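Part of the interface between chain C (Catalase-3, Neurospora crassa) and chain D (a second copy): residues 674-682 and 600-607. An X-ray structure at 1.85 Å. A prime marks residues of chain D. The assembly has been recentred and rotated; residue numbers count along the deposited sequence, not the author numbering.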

# COMPACT_ATOMS: atom_id res chain seq x y z
N PHE C 674 -42.60 -29.64 13.13
CA PHE C 674 -41.26 -30.04 13.53
C PHE C 674 -41.26 -30.94 14.76
O PHE C 674 -41.74 -30.54 15.82
N ALA C 675 -40.72 -32.14 14.59
CA ALA C 675 -40.64 -33.12 15.67
C ALA C 675 -39.75 -32.64 16.82
O ALA C 675 -38.64 -32.15 16.60
N VAL C 676 -40.23 -32.81 18.05
CA VAL C 676 -39.44 -32.53 19.24
C VAL C 676 -39.00 -33.85 19.85
O VAL C 676 -39.69 -34.86 19.70
N ASP C 677 -37.84 -33.86 20.52
CA ASP C 677 -37.30 -35.08 21.10
C ASP C 677 -38.35 -35.73 21.99
O ASP C 677 -38.95 -35.06 22.81
N GLY C 678 -38.55 -37.03 21.81
CA GLY C 678 -39.55 -37.76 22.58
C GLY C 678 -40.79 -38.09 21.77
O GLY C 678 -41.53 -39.02 22.11
N ASP C 679 -41.02 -37.34 20.69
CA ASP C 679 -42.22 -37.50 19.88
C ASP C 679 -42.37 -38.88 19.25
O ASP C 679 -43.48 -39.38 19.10
N ASP C 680 -41.25 -39.49 18.87
CA ASP C 680 -41.28 -40.72 18.09
C ASP C 680 -41.24 -41.99 18.94
O ASP C 680 -41.11 -43.09 18.42
N GLU C 681 -41.35 -41.82 20.25
CA GLU C 681 -41.27 -42.96 21.17
C GLU C 681 -42.57 -43.76 21.19
O GLU C 681 -43.66 -43.19 21.05
N GLU C 682 -42.45 -45.07 21.35
CA GLU C 682 -43.62 -45.94 21.37
C GLU C 682 -43.86 -46.55 22.75
O GLU C 682 -43.02 -46.45 23.64
N GLY D 600 -43.26 -44.74 7.87
CA GLY D 600 -43.56 -45.21 9.21
C GLY D 600 -42.87 -44.40 10.29
O GLY D 600 -42.42 -43.28 10.05
N LYS D 601 -42.79 -44.98 11.49
CA LYS D 601 -42.24 -44.27 12.65
C LYS D 601 -40.76 -43.90 12.47
O LYS D 601 -40.35 -42.80 12.80
N GLY D 602 -39.98 -44.83 11.93
CA GLY D 602 -38.56 -44.61 11.72
C GLY D 602 -38.23 -43.39 10.89
O GLY D 602 -37.13 -42.84 10.98
N ALA D 603 -39.17 -42.96 10.07
CA ALA D 603 -38.94 -41.80 9.22
C ALA D 603 -39.27 -40.47 9.89
O ALA D 603 -39.15 -39.41 9.28
N MET D 604 -39.69 -40.50 11.15
CA MET D 604 -40.11 -39.26 11.80
C MET D 604 -39.23 -38.83 12.98
O MET D 604 -39.61 -37.99 13.78
N SER D 605 -38.03 -39.40 13.05
CA SER D 605 -37.06 -39.03 14.08
C SER D 605 -36.84 -37.52 14.13
O SER D 605 -36.66 -36.88 13.10
N PRO D 606 -36.85 -36.95 15.34
CA PRO D 606 -36.47 -35.54 15.52
C PRO D 606 -34.99 -35.29 15.23
O PRO D 606 -34.53 -34.15 15.18
N LEU D 607 -34.25 -36.38 15.01
CA LEU D 607 -32.81 -36.30 14.75
C LEU D 607 -32.46 -35.83 13.34
O LEU D 607 -31.30 -35.61 13.05

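Although five of the nine residues in the chain C stretch are acidic, no hydrogen bond joins the two stretches; the contact is van der Waals packing around one proline. Pro606′ points toward chain C and gives up 100 Å², the largest share of any residue here. Its compact ring, in the C-gamma endo pucker, touches four residues of chain C. Pro606′ CB lies 3.6 Å from Ala675 O, 3.9 Å from Val676 C and 3.9 Å from Ala675 CB, the one apolar side-chain pair. Ala675 points toward chain D, and its small methyl group fits where the backbones come close, with CA atoms of Ala675 and Pro606′ 4.8 Å apart; the same CB is 3.8 Å from Met604′ O.

Two aspartates touch the other ring carbons, CG and CD. Asp677, in the m rotamer, starts sideways, but its end comes nearer and sets OD1 3.6 Å from Pro606′ CG. Both its carboxylate oxygens are hydrogen-bonded elsewhere in the structure, so lying against an apolar ring leaves neither unpaired. Asp680 points toward chain D in the p rotamer, bringing CG 3.6 Å from Pro606′ CD and OD2 3.7 Å from Ser605′ CA.

The loops are held from within. Val676 to Asp679 form a type II turn, closed by Asp679 N to Val676 O at 3.0 Å; Asp679, in the m rotamer, also accepts through OD2 from Val676 N at 2.8 Å. Gly678 suits its positive phi, where a CB would jam against the preceding carbonyl. Across the interface, Ser605′ points away overall, and its t rotamer lets OG accept from Leu607′ N at 2.9 Å, bracing the backbone around the proline.

Glu682 (p) and Lys601′, whose chi1 of 17° lies between wells, point toward each other's stretch, but the approach is through the lysine's aliphatic chain, Glu682 OE1 to Lys601′ CE at 3.8 Å.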

# COMPACT_ATOMS: atom_id res chain seq x y z
CB PHE C 674 -40.40 -28.81 13.77
CG PHE C 674 -40.29 -27.94 12.56
CD1 PHE C 674 -41.25 -26.97 12.30
CD2 PHE C 674 -39.26 -28.12 11.65
CE1 PHE C 674 -41.17 -26.18 11.18
CE2 PHE C 674 -39.18 -27.33 10.51
CZ PHE C 674 -40.14 -26.36 10.28
CB ALA C 675 -40.12 -34.45 15.14
CB VAL C 676 -40.25 -31.73 20.28
CG1 VAL C 676 -39.47 -31.63 21.58
CG2 VAL C 676 -40.57 -30.35 19.75
CB ASP C 677 -36.04 -34.78 21.90
CG ASP C 677 -34.88 -34.38 21.02
OD1 ASP C 677 -34.71 -35.01 19.96
OD2 ASP C 677 -34.16 -33.41 21.38
CB ASP C 679 -42.29 -36.44 18.78
CG ASP C 679 -42.73 -35.09 19.30
OD1 ASP C 679 -43.16 -35.01 20.48
OD2 ASP C 679 -42.63 -34.10 18.54
CB ASP C 680 -40.16 -40.74 17.05
CG ASP C 680 -38.77 -40.70 17.68
OD1 ASP C 680 -38.64 -40.17 18.80
OD2 ASP C 680 -37.82 -41.20 17.04
CB GLU C 681 -40.92 -42.49 22.58
CG GLU C 681 -39.52 -41.90 22.69
CD GLU C 681 -39.13 -41.56 24.12
OE1 GLU C 681 -39.87 -41.95 25.05
OE2 GLU C 681 -38.09 -40.89 24.30
CB GLU C 682 -43.51 -47.04 20.31
CG GLU C 682 -42.53 -48.16 20.67
CD GLU C 682 -42.66 -49.36 19.74
OE1 GLU C 682 -42.67 -49.17 18.51
OE2 GLU C 682 -42.76 -50.50 20.25
CB LYS D 601 -42.45 -45.07 13.94
CG LYS D 601 -42.77 -46.55 13.71
CD LYS D 601 -43.21 -47.22 15.01
CE LYS D 601 -43.54 -48.70 14.80
NZ LYS D 601 -44.67 -48.93 13.86
CB ALA D 603 -39.70 -41.93 7.92
CB MET D 604 -41.59 -39.33 12.20
CG MET D 604 -42.52 -39.36 10.99
SD MET D 604 -44.27 -39.40 11.42
CE MET D 604 -45.00 -39.42 9.78
CB SER D 605 -35.73 -39.73 13.82
OG SER D 605 -34.75 -39.27 14.73
CB PRO D 606 -36.78 -35.26 17.00
CG PRO D 606 -36.90 -36.61 17.64
CD PRO D 606 -37.38 -37.55 16.58
CB LEU D 607 -32.16 -37.66 15.01
CG LEU D 607 -32.02 -38.11 16.46
CD1 LEU D 607 -31.57 -39.56 16.49
CD2 LEU D 607 -31.03 -37.22 17.18